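PDB 3F6A: hydrolase, NUDIX family from Clostridium perfringens ATCC 13124, which probably hydrolyses nucleoside diphosphates linked to another moiety, the reaction typical of the Nudix family. Local coordinates for residues L21-P32 with H134-V142. Sequence-based numbering, arbitrary orientation.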
ATOM      1  N   LEU A  21       8.506 -14.428 -14.206  1.00 19.61           N
ATOM      2  CA  LEU A  21       8.359 -13.163 -14.929  1.00 19.14           C
ATOM      3  C   LEU A  21       7.834 -13.511 -16.318  1.00 18.43           C
ATOM      4  O   LEU A  21       7.968 -14.648 -16.759  1.00 19.51           O
ATOM      5  CB  LEU A  21       9.711 -12.451 -15.077  1.00 16.65           C
ATOM      6  CG  LEU A  21      10.485 -12.028 -13.827  1.00 18.91           C
ATOM      7  CD1 LEU A  21      11.860 -11.518 -14.234  1.00 19.49           C
ATOM      8  CD2 LEU A  21       9.721 -10.949 -13.071  1.00 17.70           C
ATOM      9  N   HIS A  22       7.232 -12.551 -17.008  1.00 20.58           N
ATOM     10  CA  HIS A  22       6.763 -12.817 -18.359  1.00 21.05           C
ATOM     11  C   HIS A  22       7.073 -11.631 -19.261  1.00 22.80           C
ATOM     12  O   HIS A  22       7.167 -10.499 -18.792  1.00 23.23           O
ATOM     13  CB  HIS A  22       5.264 -13.187 -18.365  1.00 18.07           C
ATOM     14  CG  HIS A  22       4.321 -12.034 -18.183  1.00 18.30           C
ATOM     15  ND1 HIS A  22       4.685 -10.843 -17.594  1.00 19.60           N
ATOM     16  CD2 HIS A  22       3.001 -11.920 -18.470  1.00 15.89           C
ATOM     17  CE1 HIS A  22       3.632 -10.046 -17.525  1.00 15.56           C
ATOM     18  NE2 HIS A  22       2.599 -10.676 -18.050  1.00 20.28           N
ATOM     19  N   LEU A  23       7.274 -11.899 -20.550  1.00 25.36           N
ATOM     20  CA  LEU A  23       7.592 -10.850 -21.517  1.00 28.86           C
ATOM     21  C   LEU A  23       6.333 -10.042 -21.827  1.00 30.32           C
ATOM     22  O   LEU A  23       5.392 -10.544 -22.437  1.00 29.74           O
ATOM     23  CB  LEU A  23       8.152 -11.466 -22.810  1.00 30.21           C
ATOM     24  CG  LEU A  23       9.118 -10.602 -23.635  1.00 30.70           C
ATOM     25  CD1 LEU A  23       9.468 -11.329 -24.923  1.00 33.51           C
ATOM     26  CD2 LEU A  23       8.500  -9.258 -23.944  1.00 33.66           C
ATOM     27  N   HIS A  24       6.326  -8.780 -21.422  1.00 33.14           N
ATOM     28  CA  HIS A  24       5.162  -7.936 -21.637  1.00 37.71           C
ATOM     29  C   HIS A  24       4.625  -7.904 -23.067  1.00 40.26           C
ATOM     30  O   HIS A  24       3.415  -7.838 -23.270  1.00 40.42           O
ATOM     31  CB  HIS A  24       5.446  -6.504 -21.181  1.00 38.30           C
ATOM     32  CG  HIS A  24       4.204  -5.698 -20.960  1.00 39.20           C
ATOM     33  ND1 HIS A  24       3.413  -5.845 -19.842  1.00 39.28           N
ATOM     34  CD2 HIS A  24       3.579  -4.791 -21.747  1.00 39.63           C
ATOM     35  CE1 HIS A  24       2.352  -5.066 -19.949  1.00 39.92           C
ATOM     36  NE2 HIS A  24       2.428  -4.416 -21.098  1.00 39.53           N
ATOM     37  N   LYS A  25       5.518  -7.959 -24.049  1.00 43.15           N
ATOM     38  CA  LYS A  25       5.136  -7.908 -25.465  1.00 47.28           C
ATOM     39  C   LYS A  25       4.712  -6.478 -25.807  1.00 48.32           C
ATOM     40  O   LYS A  25       4.080  -5.800 -24.998  1.00 48.33           O
ATOM     41  CB  LYS A  25       4.003  -8.899 -25.781  1.00 47.39           C
ATOM     42  CG  LYS A  25       2.600  -8.308 -25.790  1.00 47.91           C
ATOM     43  CD  LYS A  25       1.600  -9.273 -26.409  1.00 48.55           C
ATOM     44  CE  LYS A  25       1.509 -10.572 -25.633  1.00 47.58           C
ATOM     45  NZ  LYS A  25       0.538 -11.503 -26.271  1.00 50.47           N
ATOM     46  N   LYS A  26       5.056  -6.027 -27.011  1.00 50.59           N
ATOM     47  CA  LYS A  26       4.769  -4.656 -27.432  1.00 52.61           C
ATOM     48  C   LYS A  26       5.648  -3.785 -26.544  1.00 53.46           C
ATOM     49  O   LYS A  26       5.518  -2.561 -26.503  1.00 54.52           O
ATOM     50  CB  LYS A  26       3.292  -4.301 -27.228  1.00 52.95           C
ATOM     51  CG  LYS A  26       2.352  -4.974 -28.214  1.00 53.88           C
ATOM     52  CD  LYS A  26       0.921  -4.503 -28.022  1.00 55.49           C
ATOM     53  CE  LYS A  26      -0.008  -5.120 -29.056  1.00 55.83           C
ATOM     54  NZ  LYS A  26       0.030  -6.608 -29.010  1.00 56.84           N
ATOM     55  N   ALA A  27       6.548  -4.459 -25.834  1.00 53.82           N
ATOM     56  CA  ALA A  27       7.500  -3.844 -24.919  1.00 53.36           C
ATOM     57  C   ALA A  27       8.433  -4.971 -24.488  1.00 52.43           C
ATOM     58  O   ALA A  27       8.325  -5.495 -23.382  1.00 54.41           O
ATOM     59  CB  ALA A  27       6.776  -3.266 -23.716  1.00 53.60           C
ATOM     60  N   LYS A  28       9.336  -5.348 -25.385  1.00 51.24           N
ATOM     61  CA  LYS A  28      10.289  -6.424 -25.139  1.00 49.06           C
ATOM     62  C   LYS A  28      11.030  -6.253 -23.810  1.00 45.71           C
ATOM     63  O   LYS A  28      12.134  -5.711 -23.775  1.00 45.41           O
ATOM     64  CB  LYS A  28      11.300  -6.482 -26.291  1.00 51.87           C
ATOM     65  CG  LYS A  28      11.736  -7.887 -26.699  1.00 53.58           C
ATOM     66  CD  LYS A  28      12.721  -7.839 -27.868  1.00 54.81           C
ATOM     67  CE  LYS A  28      12.945  -9.220 -28.476  1.00 55.64           C
ATOM     68  NZ  LYS A  28      13.465 -10.209 -27.494  1.00 56.49           N
ATOM     69  N   LYS A  29      10.420  -6.718 -22.724  1.00 40.87           N
ATOM     70  CA  LYS A  29      11.024  -6.628 -21.397  1.00 35.93           C
ATOM     71  C   LYS A  29      10.337  -7.601 -20.442  1.00 32.51           C
ATOM     72  O   LYS A  29       9.118  -7.773 -20.493  1.00 30.17           O
ATOM     73  CB  LYS A  29      10.886  -5.206 -20.846  1.00 37.92           C
ATOM     74  CG  LYS A  29       9.450  -4.818 -20.538  1.00 40.18           C
ATOM     75  CD  LYS A  29       9.348  -3.552 -19.701  1.00 43.53           C
ATOM     76  CE  LYS A  29       9.678  -2.310 -20.504  1.00 45.60           C
ATOM     77  NZ  LYS A  29       9.277  -1.086 -19.758  1.00 45.96           N
HETATM   78  N   MSE A  30      11.117  -8.235 -19.570  1.00 28.03           N
HETATM   79  CA  MSE A  30      10.561  -9.173 -18.600  1.00 26.30           C
HETATM   80  C   MSE A  30       9.948  -8.419 -17.417  1.00 24.95           C
HETATM   81  O   MSE A  30      10.571  -7.511 -16.859  1.00 21.28           O
HETATM   82  CB  MSE A  30      11.649 -10.120 -18.100  1.00 28.40           C
HETATM   83  CG  MSE A  30      12.240 -11.001 -19.200  1.00 34.03           C
HETATM   84 SE   MSE A  30      10.890 -11.923 -20.261  1.00 40.50          SE
HETATM   85  CE  MSE A  30      10.418 -13.283 -18.994  1.00 33.28           C
ATOM     86  N   LEU A  31       8.722  -8.789 -17.044  1.00 19.43           N
ATOM     87  CA  LEU A  31       8.032  -8.142 -15.930  1.00 18.27           C
ATOM     88  C   LEU A  31       7.245  -9.148 -15.099  1.00 18.88           C
ATOM     89  O   LEU A  31       6.947 -10.260 -15.556  1.00 16.41           O
ATOM     90  CB  LEU A  31       7.059  -7.081 -16.450  1.00 20.52           C
ATOM     91  CG  LEU A  31       7.607  -5.876 -17.220  1.00 23.42           C
ATOM     92  CD1 LEU A  31       6.437  -5.068 -17.762  1.00 24.85           C
ATOM     93  CD2 LEU A  31       8.490  -5.022 -16.307  1.00 25.27           C
ATOM     94  N   PRO A  32       6.914  -8.780 -13.854  1.00 17.31           N
ATOM     95  CA  PRO A  32       6.146  -9.707 -13.025  1.00 16.69           C
ATOM     96  C   PRO A  32       4.727  -9.671 -13.554  1.00 16.91           C
ATOM     97  O   PRO A  32       4.391  -8.801 -14.359  1.00 16.12           O
ATOM     98  CB  PRO A  32       6.255  -9.092 -11.638  1.00 16.10           C
ATOM     99  CG  PRO A  32       6.321  -7.619 -11.933  1.00 18.14           C
ATOM    100  CD  PRO A  32       7.291  -7.578 -13.095  1.00 17.67           C
ATOM    101  N   HIS A 134      19.447  -9.621 -19.959  1.00 45.96           N
ATOM    102  CA  HIS A 134      19.681  -8.321 -20.581  1.00 42.51           C
ATOM    103  C   HIS A 134      18.368  -7.694 -21.039  1.00 39.52           C
ATOM    104  O   HIS A 134      18.351  -6.821 -21.908  1.00 37.00           O
ATOM    105  CB  HIS A 134      20.625  -8.469 -21.776  1.00 44.67           C
ATOM    106  CG  HIS A 134      21.942  -9.088 -21.427  1.00 46.14           C
ATOM    107  ND1 HIS A 134      22.783  -8.555 -20.474  1.00 47.34           N
ATOM    108  CD2 HIS A 134      22.552 -10.206 -21.887  1.00 46.97           C
ATOM    109  CE1 HIS A 134      23.855  -9.320 -20.360  1.00 48.69           C
ATOM    110  NE2 HIS A 134      23.740 -10.328 -21.207  1.00 48.07           N
ATOM    111  N   ASN A 135      17.268  -8.154 -20.454  1.00 35.88           N
ATOM    112  CA  ASN A 135      15.957  -7.630 -20.795  1.00 33.82           C
ATOM    113  C   ASN A 135      15.083  -7.523 -19.547  1.00 32.15           C
ATOM    114  O   ASN A 135      13.868  -7.723 -19.603  1.00 30.89           O
ATOM    115  CB  ASN A 135      15.291  -8.519 -21.852  1.00 34.93           C
ATOM    116  CG  ASN A 135      14.981  -9.907 -21.336  1.00 36.82           C
ATOM    117  OD1 ASN A 135      15.759 -10.492 -20.583  1.00 38.01           O
ATOM    118  ND2 ASN A 135      13.845 -10.451 -21.755  1.00 38.94           N
ATOM    119  N   ILE A 136      15.717  -7.200 -18.423  1.00 29.85           N
ATOM    120  CA  ILE A 136      15.020  -7.041 -17.151  1.00 28.88           C
ATOM    121  C   ILE A 136      15.498  -5.767 -16.457  1.00 29.32           C
ATOM    122  O   ILE A 136      16.672  -5.655 -16.091  1.00 27.57           O
ATOM    123  CB  ILE A 136      15.293  -8.217 -16.194  1.00 27.50           C
ATOM    124  CG1 ILE A 136      15.025  -9.547 -16.897  1.00 27.47           C
ATOM    125  CG2 ILE A 136      14.398  -8.093 -14.960  1.00 27.72           C
ATOM    126  CD1 ILE A 136      15.375 -10.759 -16.054  1.00 26.19           C
ATOM    127  N   GLN A 137      14.588  -4.813 -16.281  1.00 29.08           N
ATOM    128  CA  GLN A 137      14.904  -3.544 -15.621  1.00 29.79           C
ATOM    129  C   GLN A 137      15.538  -3.819 -14.264  1.00 27.79           C
ATOM    130  O   GLN A 137      15.222  -4.814 -13.619  1.00 25.87           O
ATOM    131  CB  GLN A 137      13.628  -2.729 -15.422  1.00 31.69           C
ATOM    132  CG  GLN A 137      12.792  -2.610 -16.675  1.00 38.00           C
ATOM    133  CD  GLN A 137      11.379  -2.157 -16.391  1.00 38.23           C
ATOM    134  OE1 GLN A 137      10.535  -2.137 -17.287  1.00 44.53           O
ATOM    135  NE2 GLN A 137      11.109  -1.785 -15.143  1.00 38.65           N
ATOM    136  N   GLU A 138      16.423  -2.930 -13.827  1.00 26.51           N
ATOM    137  CA  GLU A 138      17.103  -3.104 -12.546  1.00 26.67           C
ATOM    138  C   GLU A 138      16.182  -3.239 -11.328  1.00 25.81           C
ATOM    139  O   GLU A 138      16.407  -4.108 -10.481  1.00 26.15           O
ATOM    140  CB  GLU A 138      18.080  -1.948 -12.310  1.00 27.41           C
ATOM    141  CG  GLU A 138      19.128  -1.778 -13.394  1.00 33.18           C
ATOM    142  CD  GLU A 138      19.935  -3.042 -13.631  1.00 34.93           C
ATOM    143  OE1 GLU A 138      20.410  -3.639 -12.642  1.00 36.00           O
ATOM    144  OE2 GLU A 138      20.100  -3.430 -14.808  1.00 37.40           O
ATOM    145  N   ASN A 139      15.159  -2.389 -11.225  1.00 23.60           N
ATOM    146  CA  ASN A 139      14.259  -2.454 -10.076  1.00 24.25           C
ATOM    147  C   ASN A 139      13.459  -3.756 -10.052  1.00 24.26           C
ATOM    148  O   ASN A 139      13.038  -4.218  -8.989  1.00 23.36           O
ATOM    149  CB  ASN A 139      13.328  -1.227 -10.037  1.00 24.52           C
ATOM    150  CG  ASN A 139      12.317  -1.206 -11.167  1.00 24.37           C
ATOM    151  OD1 ASN A 139      12.594  -1.649 -12.274  1.00 24.62           O
ATOM    152  ND2 ASN A 139      11.140  -0.660 -10.893  1.00 25.25           N
ATOM    153  N   ILE A 140      13.256  -4.354 -11.221  1.00 23.88           N
ATOM    154  CA  ILE A 140      12.538  -5.623 -11.280  1.00 22.89           C
ATOM    155  C   ILE A 140      13.488  -6.704 -10.769  1.00 22.60           C
ATOM    156  O   ILE A 140      13.078  -7.628 -10.058  1.00 22.30           O
ATOM    157  CB  ILE A 140      12.093  -5.955 -12.719  1.00 21.83           C
ATOM    158  CG1 ILE A 140      11.079  -4.912 -13.200  1.00 21.99           C
ATOM    159  CG2 ILE A 140      11.482  -7.349 -12.771  1.00 23.92           C
ATOM    160  CD1 ILE A 140       9.826  -4.823 -12.341  1.00 20.30           C
ATOM    161  N   LEU A 141      14.765  -6.573 -11.123  1.00 22.09           N
ATOM    162  CA  LEU A 141      15.777  -7.529 -10.681  1.00 23.27           C
ATOM    163  C   LEU A 141      15.871  -7.501  -9.170  1.00 21.54           C
ATOM    164  O   LEU A 141      16.044  -8.536  -8.529  1.00 22.73           O
ATOM    165  CB  LEU A 141      17.151  -7.191 -11.268  1.00 24.23           C
ATOM    166  CG  LEU A 141      17.376  -7.468 -12.753  1.00 28.33           C
ATOM    167  CD1 LEU A 141      18.771  -7.010 -13.160  1.00 28.92           C
ATOM    168  CD2 LEU A 141      17.201  -8.957 -13.027  1.00 29.64           C
ATOM    169  N   VAL A 142      15.753  -6.309  -8.597  1.00 21.84           N
ATOM    170  CA  VAL A 142      15.833  -6.156  -7.149  1.00 21.44           C
ATOM    171  C   VAL A 142      14.640  -6.781  -6.430  1.00 22.50           C
ATOM    172  O   VAL A 142      14.813  -7.537  -5.472  1.00 22.30           O
ATOM    173  CB  VAL A 142      15.919  -4.669  -6.757  1.00 20.61           C
ATOM    174  CG1 VAL A 142      15.773  -4.510  -5.265  1.00 19.55           C
ATOM    175  CG2 VAL A 142      17.249  -4.095  -7.216  1.00 22.49           C
TER
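In this Nudix fold, the hairpin formed by strands 18-23 and 30-36 of the central mixed sheet meets the start of the C-terminal helix 138-150, where Met30, Leu31 and Leu21 touch Asn135, Ile136, Gln137 and Ile140. A single backbone bond ties the incoming loop to the hairpin: Met30 N donates to Asn135 O at 2.8 Å (179° at the hydrogen). The same carbonyl also receives a CA-H...O contact from Lys29. Next to this link the Asn135 amide lies across the selenomethionine side chain of Met30, its ND2 3.1 Å from Met30 CG and 3.6 Å from SE, while Met30 CB packs on Ile136 CG1. The Met30 chain then bends at chi2 and chi3, turning its end away from the helix segment.

Closer to the helix, Ile140 supplies three separate contacts. The Ile140 and Leu21 side chains run past each other in opposite directions, CG2 against Leu21 CD2; CG1 meets Leu31 CD2; and CD1 reaches tip to tip toward Pro32 CD, 3.8 Å away. Leu21 uses its other methyl, CD1, against Ile136 CD1, so its two branches bridge the loop and the first helical turn. Phe12 of strand 7-15 and Tyr125 of strand 122-125 extend this apolar cluster.

Gln137, the N-cap residue, extends beyond CG so that its OE1 lies beside Leu31 CD2. Both ends of its amide are engaged: NE2 donates in plane to a lone pair of Asn139 OD1, which also bonds to Ser76 of the second subunit, and on the hairpin side Lys29 NZ donates a hydrogen bond to Gln137 OE1 at 3.0 Å, tilted 24° from the carbonyl plane.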